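Long-range contact in ferulic acid esterase, AmCE1/Fae1A (Anaeromyces mucronatus, PDB 5CXX), which probably hydrolyses feruloyl esters as a family CE1 esterase of the alpha/beta-hydrolase fold, and binds ferulic acid: residues Gln5-Arg15 with Trp255-Asn264. Residues are numbered along the deposited sequence; the frame is centred on the assembly and turned at random. Where two conformers were deposited one is given.
Sequences QISNTCPDKYR and WNAISAGFYN
With CG anti to the carbonyl carbon (chi1 -77°), N264 turns its amide toward the backbone of S7, while Y263, its CG anti to the backbone N (chi1 172°), lays its ring beneath P11 and against Y14. Both residues belong to helix 255-266, which packs beside edge strand 244-248 of the alpha/beta-hydrolase sheet. The N264 amide pairs with both backbone polar groups of S7: S7 N donates to OD1 of N264 at 3.0 Å, nearly straight, and ND2 of N264 donates to S7 O at 2.8 Å, on a lone pair in the carbonyl plane. ND2 also donates to A260 O one turn back, and a water donates to both N264 OD1 and Q5 O, so both ends of the amide are held and its rotation is fixed. With an alanine in place of N264, S7 N and S7 O would probably lose their side-chain mates, leaving the loop around S7 less firmly held to the helix. P11 CD makes a CH-pi contact over one face of the Y263 ring, 3.8 Å from its centroid; C10 SG approaches obliquely, 3.6 Å from Y263 CB. CE1 of Y263 lies over a face of the Y14 ring, the planes 37° apart. The hydroxyls bond outward, Y14 to E88 and Y263 to R90. Farther along, R15 NH1 donates to N256 OD1 at 2.9 Å, in the guanidinium plane, and NH2 bridges to D75. Polar pairing at both ends and a largely apolar centre round the Y263 ring thus fasten the N-terminal segment across the helix.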
# COMPACT_ATOMS: atom_id res chain seq x y z
N GLN A 5 0.79 16.01 12.12
CA GLN A 5 -0.31 15.87 13.09
C GLN A 5 -1.23 14.67 12.76
O GLN A 5 -2.13 14.79 11.97
CB GLN A 5 -1.17 17.14 13.17
CG GLN A 5 -0.44 18.43 12.84
CD GLN A 5 -0.73 18.91 11.43
OE1 GLN A 5 -0.68 18.14 10.46
NE2 GLN A 5 -1.02 20.21 11.30
N ILE A 6 -0.94 13.52 13.37
CA ILE A 6 -1.65 12.31 13.03
C ILE A 6 -3.07 12.39 13.58
O ILE A 6 -3.24 12.78 14.77
CB ILE A 6 -0.88 11.10 13.62
CG1 ILE A 6 0.54 11.06 13.02
CG2 ILE A 6 -1.65 9.81 13.43
CD1 ILE A 6 0.51 10.79 11.50
N SER A 7 -4.04 12.01 12.75
CA SER A 7 -5.41 11.98 13.23
C SER A 7 -5.93 10.56 13.14
O SER A 7 -5.55 9.80 12.27
CB SER A 7 -6.32 12.86 12.41
OG SER A 7 -6.24 12.41 11.10
N ASN A 8 -6.78 10.22 14.09
CA ASN A 8 -7.21 8.81 14.13
C ASN A 8 -8.42 8.53 13.28
O ASN A 8 -8.89 7.41 13.30
CB ASN A 8 -7.45 8.35 15.56
CG ASN A 8 -8.50 9.10 16.28
OD1 ASN A 8 -9.22 9.92 15.70
ND2 ASN A 8 -8.65 8.80 17.58
N THR A 9 -8.89 9.52 12.55
CA THR A 9 -9.92 9.29 11.53
C THR A 9 -9.69 10.19 10.33
O THR A 9 -8.95 11.18 10.39
CB THR A 9 -11.35 9.58 12.04
OG1 THR A 9 -11.48 10.99 12.24
CG2 THR A 9 -11.66 8.78 13.35
N CYS A 10 -10.32 9.82 9.20
CA CYS A 10 -10.27 10.68 8.03
C CYS A 10 -11.57 11.51 8.02
O CYS A 10 -12.65 10.94 7.95
CB CYS A 10 -10.20 9.81 6.76
SG CYS A 10 -10.17 10.88 5.24
N PRO A 11 -11.47 12.83 8.07
CA PRO A 11 -12.70 13.64 7.99
C PRO A 11 -13.46 13.34 6.72
O PRO A 11 -12.87 13.09 5.65
CB PRO A 11 -12.19 15.09 7.98
CG PRO A 11 -10.83 15.01 8.62
CD PRO A 11 -10.26 13.65 8.19
N ASP A 12 -14.78 13.35 6.82
CA ASP A 12 -15.55 13.02 5.63
C ASP A 12 -15.20 13.88 4.44
O ASP A 12 -15.20 13.40 3.31
CB ASP A 12 -17.06 13.12 5.92
CG ASP A 12 -17.57 11.96 6.77
OD1 ASP A 12 -16.90 10.89 6.86
OD2 ASP A 12 -18.65 12.10 7.37
N LYS A 13 -14.90 15.16 4.64
CA LYS A 13 -14.66 15.99 3.50
C LYS A 13 -13.38 15.67 2.71
O LYS A 13 -13.26 16.09 1.55
CB LYS A 13 -14.67 17.46 3.88
CG LYS A 13 -13.53 17.83 4.77
CD LYS A 13 -13.57 19.34 5.13
CE LYS A 13 -12.51 19.66 6.16
NZ LYS A 13 -12.42 21.14 6.43
N TYR A 14 -12.42 14.93 3.27
CA TYR A 14 -11.26 14.58 2.49
C TYR A 14 -11.49 13.26 1.75
O TYR A 14 -10.89 13.05 0.68
CB TYR A 14 -10.01 14.46 3.39
CG TYR A 14 -9.62 15.81 3.85
CD1 TYR A 14 -8.94 16.66 3.00
CD2 TYR A 14 -9.94 16.23 5.15
CE1 TYR A 14 -8.62 17.94 3.43
CE2 TYR A 14 -9.61 17.52 5.59
CZ TYR A 14 -8.96 18.34 4.72
OH TYR A 14 -8.66 19.60 5.17
N ARG A 15 -12.35 12.36 2.26
CA ARG A 15 -12.54 11.08 1.56
C ARG A 15 -13.72 11.07 0.60
O ARG A 15 -14.03 10.05 -0.01
CB ARG A 15 -12.69 9.93 2.56
CG ARG A 15 -13.84 10.17 3.59
CD ARG A 15 -13.91 8.94 4.56
NE ARG A 15 -14.43 7.73 3.87
CZ ARG A 15 -14.85 6.65 4.52
NH1 ARG A 15 -14.73 6.62 5.86
NH2 ARG A 15 -15.35 5.60 3.86
N TRP A 255 -13.60 0.59 5.65
CA TRP A 255 -13.11 1.76 4.94
C TRP A 255 -12.83 2.92 5.90
O TRP A 255 -12.15 3.87 5.50
CB TRP A 255 -14.14 2.18 3.88
CG TRP A 255 -13.99 1.34 2.64
CD1 TRP A 255 -14.87 0.36 2.17
CD2 TRP A 255 -12.97 1.47 1.65
NE1 TRP A 255 -14.40 -0.16 1.00
CE2 TRP A 255 -13.25 0.51 0.64
CE3 TRP A 255 -11.83 2.30 1.51
CZ2 TRP A 255 -12.46 0.36 -0.50
CZ3 TRP A 255 -11.03 2.13 0.35
CH2 TRP A 255 -11.37 1.17 -0.62
N ASN A 256 -13.37 2.87 7.13
CA ASN A 256 -12.92 3.86 8.13
C ASN A 256 -11.44 3.67 8.45
O ASN A 256 -10.70 4.67 8.51
CB ASN A 256 -13.81 3.80 9.39
CG ASN A 256 -15.22 4.38 9.14
OD1 ASN A 256 -15.38 5.29 8.31
ND2 ASN A 256 -16.26 3.86 9.85
N ALA A 257 -11.00 2.41 8.66
CA ALA A 257 -9.58 2.16 8.97
C ALA A 257 -8.71 2.47 7.75
O ALA A 257 -7.63 3.07 7.88
CB ALA A 257 -9.38 0.75 9.43
N ILE A 258 -9.19 2.11 6.55
CA ILE A 258 -8.42 2.37 5.35
C ILE A 258 -8.29 3.86 5.10
O ILE A 258 -7.17 4.34 4.89
CB ILE A 258 -9.08 1.73 4.11
CG1 ILE A 258 -9.05 0.18 4.27
CG2 ILE A 258 -8.33 2.18 2.82
CD1 ILE A 258 -9.98 -0.51 3.27
N SER A 259 -9.43 4.58 5.13
CA SER A 259 -9.36 6.02 4.78
C SER A 259 -8.52 6.78 5.81
O SER A 259 -7.75 7.68 5.43
CB SER A 259 -10.74 6.67 4.62
OG SER A 259 -11.45 6.59 5.83
N ALA A 260 -8.59 6.38 7.10
CA ALA A 260 -7.74 7.07 8.08
C ALA A 260 -6.26 6.86 7.75
O ALA A 260 -5.43 7.80 7.86
CB ALA A 260 -8.04 6.59 9.51
N GLY A 261 -5.92 5.63 7.35
CA GLY A 261 -4.53 5.34 7.04
C GLY A 261 -4.05 6.14 5.82
O GLY A 261 -3.02 6.77 5.84
N PHE A 262 -4.84 6.08 4.74
CA PHE A 262 -4.41 6.75 3.51
C PHE A 262 -4.35 8.26 3.65
O PHE A 262 -3.44 8.95 3.13
CB PHE A 262 -5.39 6.37 2.39
CG PHE A 262 -4.86 6.60 1.00
CD1 PHE A 262 -3.63 6.05 0.58
CD2 PHE A 262 -5.66 7.28 0.06
CE1 PHE A 262 -3.17 6.23 -0.74
CE2 PHE A 262 -5.21 7.45 -1.25
CZ PHE A 262 -3.98 6.92 -1.65
N TYR A 263 -5.32 8.82 4.39
CA TYR A 263 -5.32 10.27 4.67
C TYR A 263 -4.05 10.71 5.40
O TYR A 263 -3.41 11.70 5.01
CB TYR A 263 -6.57 10.58 5.53
CG TYR A 263 -6.65 11.99 6.09
CD1 TYR A 263 -6.86 13.09 5.25
CD2 TYR A 263 -6.57 12.21 7.48
CE1 TYR A 263 -6.99 14.37 5.75
CE2 TYR A 263 -6.71 13.52 7.99
CZ TYR A 263 -6.91 14.58 7.11
OH TYR A 263 -7.06 15.85 7.63
N ASN A 264 -3.68 10.00 6.49
CA ASN A 264 -2.42 10.39 7.13
C ASN A 264 -1.20 10.11 6.26
O ASN A 264 -0.25 10.92 6.22
CB ASN A 264 -2.33 9.64 8.47
CG ASN A 264 -3.21 10.26 9.53
OD1 ASN A 264 -2.84 11.27 10.13
ND2 ASN A 264 -4.37 9.65 9.77
O HOH W 1 -3.94 14.14 9.91
O HOH W 2 -11.71 7.24 9.22